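Side-chain contact in beta-Ala-His dipeptidase (Homo sapiens, PDB 3DLJ), which hydrolyses Xaa-His dipeptides, carnosine and anserine above all, as a secreted zinc metallopeptidase of the M20 family that uses two zinc ions per subunit: residues S39-P44 against E177-V182. Residues are numbered along the deposited sequence; the frame is centred on the assembly and turned at random.
Sequences SDSVQP and EEAGSV. With ZN (zinc ion), chain C.
Ser-41 and Val-42 pack against Glu-178 and Ala-179 where an Asx turn, in the loop joining helices 24-35 and 46-65, meets the loop after strand 168-174 that carries Glu-177 and Glu-178, beside the dizinc site of this M20 peptidase. No hydrogen bond crosses between the segments, so the evidence for contact is van der Waals. Ser-41 OG lies 3.6 Å from Glu-178 CB, and the methyl CB of Ala-179 sits 3.8 Å from Ser-41 O. Val-42 reaches over with one branch: CG2 is 3.4 Å from Glu-178 O and also touches Glu-178 CB. Its other methyl, CG1, takes the position anti to the backbone N (chi1 168°), which turns CG2 to the Glu-178 side.

Polar bonding links the segments indirectly. Asp-112, probably an active-site residue, accepts at OD2 from both Ser-41 OG and Glu-178 N, so one carboxylate oxygen ties the two loops together. Within 39-44, Asp-40 OD1 takes two backbone donors. Val-42 N lies 3.0 Å from Asp-40 OD1, nearly in line with the C-O bond, whereas Gln-43 N approaches OD1 from above the carboxylate plane. Gln-43 NE2 lies 2.8 Å from Asp-40 OD2, on the syn side but 33° out of the carboxylate plane, and the three bonds together hold the carboxylate's rotation.

Metal coordination belongs to the far end of Glu-178. Its chain bends at chi2 (-70°), carrying the carboxylate away from Ser-41 and Val-42 while CB remains in the packing. Asp-143 and His-456 complete the protein ligands of this zinc; neighbouring Glu-177 is probably the proton acceptor, as in related M20 enzymes. Glu-178 grips the zinc ion unequally, with OE1 at 2.1 Å and OE2 at a long 2.7 Å, and OE2 also accepts from Gln-114 NE2.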
loop_
_atom_site.group_PDB
_atom_site.type_symbol
_atom_site.label_atom_id
_atom_site.label_comp_id
_atom_site.label_asym_id
_atom_site.label_seq_id
_atom_site.Cartn_x
_atom_site.Cartn_y
_atom_site.Cartn_z
ATOM N N SER A 39 11.094 1.318 -11.992
ATOM C CA SER A 39 9.875 2.118 -12.230
ATOM C C SER A 39 9.496 3.030 -11.053
ATOM O O SER A 39 8.355 3.065 -10.584
ATOM C CB SER A 39 8.714 1.201 -12.624
ATOM O OG SER A 39 8.596 0.113 -11.720
ATOM N N ASP A 40 10.476 3.806 -10.619
ATOM C CA ASP A 40 10.361 4.652 -9.428
ATOM C C ASP A 40 9.551 5.924 -9.779
ATOM O O ASP A 40 10.010 6.772 -10.560
ATOM C CB ASP A 40 11.794 4.942 -8.965
ATOM C CG ASP A 40 11.887 5.852 -7.755
ATOM O OD1 ASP A 40 10.941 6.595 -7.454
ATOM O OD2 ASP A 40 12.970 5.836 -7.120
ATOM N N SER A 41 8.343 6.038 -9.222
ATOM C CA SER A 41 7.444 7.176 -9.491
ATOM C C SER A 41 7.630 8.368 -8.550
ATOM O O SER A 41 7.056 9.430 -8.783
ATOM C CB SER A 41 5.989 6.737 -9.405
ATOM O OG SER A 41 5.688 6.278 -8.091
ATOM N N VAL A 42 8.401 8.178 -7.483
ATOM C CA VAL A 42 8.454 9.138 -6.382
ATOM C C VAL A 42 9.564 10.178 -6.639
ATOM O O VAL A 42 9.406 11.343 -6.286
ATOM C CB VAL A 42 8.593 8.406 -4.990
ATOM C CG1 VAL A 42 8.941 9.373 -3.849
ATOM C CG2 VAL A 42 7.326 7.635 -4.649
ATOM N N GLN A 43 10.667 9.746 -7.258
ATOM C CA GLN A 43 11.753 10.633 -7.653
ATOM C C GLN A 43 11.407 11.392 -8.942
ATOM O O GLN A 43 11.116 10.775 -9.980
ATOM C CB GLN A 43 13.107 9.892 -7.759
ATOM C CG GLN A 43 13.593 9.276 -6.413
ATOM C CD GLN A 43 15.026 8.718 -6.470
ATOM O OE1 GLN A 43 16.011 9.474 -6.526
ATOM N NE2 GLN A 43 15.146 7.387 -6.456
ATOM N N PRO A 44 11.433 12.743 -8.870
ATOM C CA PRO A 44 11.205 13.610 -10.028
ATOM C C PRO A 44 12.467 13.695 -10.889
ATOM O O PRO A 44 13.030 14.786 -11.067
ATOM C CB PRO A 44 10.901 14.969 -9.392
ATOM C CG PRO A 44 11.670 14.950 -8.067
ATOM C CD PRO A 44 11.728 13.509 -7.634
ATOM N N GLU A 177 0.881 4.934 -8.217
ATOM C CA GLU A 177 0.232 4.648 -6.929
ATOM C C GLU A 177 1.030 5.154 -5.735
ATOM O O GLU A 177 0.454 5.658 -4.768
ATOM C CB GLU A 177 -0.029 3.156 -6.794
ATOM C CG GLU A 177 -0.968 2.749 -5.654
ATOM C CD GLU A 177 -0.255 2.613 -4.322
ATOM O OE1 GLU A 177 -0.944 2.697 -3.291
ATOM O OE2 GLU A 177 0.990 2.450 -4.296
ATOM N N GLU A 178 2.355 5.002 -5.804
ATOM C CA GLU A 178 3.270 5.468 -4.756
ATOM C C GLU A 178 3.427 6.998 -4.706
ATOM O O GLU A 178 4.057 7.535 -3.792
ATOM C CB GLU A 178 4.644 4.817 -4.917
ATOM C CG GLU A 178 4.617 3.298 -4.974
ATOM C CD GLU A 178 4.269 2.663 -3.648
ATOM O OE1 GLU A 178 4.261 1.424 -3.596
ATOM O OE2 GLU A 178 4.033 3.385 -2.639
ATOM N N ALA A 179 2.869 7.682 -5.696
ATOM C CA ALA A 179 2.871 9.129 -5.741
ATOM C C ALA A 179 1.437 9.676 -5.873
ATOM O O ALA A 179 1.177 10.550 -6.695
ATOM C CB ALA A 179 3.758 9.599 -6.894
ATOM N N GLY A 180 0.511 9.142 -5.073
ATOM C CA GLY A 180 -0.854 9.680 -4.974
ATOM C C GLY A 180 -1.821 9.427 -6.134
ATOM O O GLY A 180 -2.850 10.104 -6.247
ATOM N N SER A 181 -1.507 8.445 -6.989
ATOM C CA SER A 181 -2.353 8.101 -8.151
ATOM C C SER A 181 -2.776 9.314 -8.999
ATOM O O SER A 181 -3.941 9.443 -9.384
ATOM C CB SER A 181 -3.569 7.277 -7.710
ATOM O OG SER A 181 -3.146 6.106 -7.025
ATOM N N VAL A 182 -1.810 10.195 -9.273
ATOM C CA VAL A 182 -2.038 11.427 -10.031
ATOM C C VAL A 182 -2.851 11.136 -11.292
ATOM O O VAL A 182 -2.465 10.288 -12.107
ATOM C CB VAL A 182 -0.689 12.169 -10.369
ATOM C CG1 VAL A 182 -0.909 13.327 -11.323
ATOM C CG2 VAL A 182 -0.042 12.704 -9.086
HETATM ZN ZN ZN C . 3.354 0.907 -1.811
#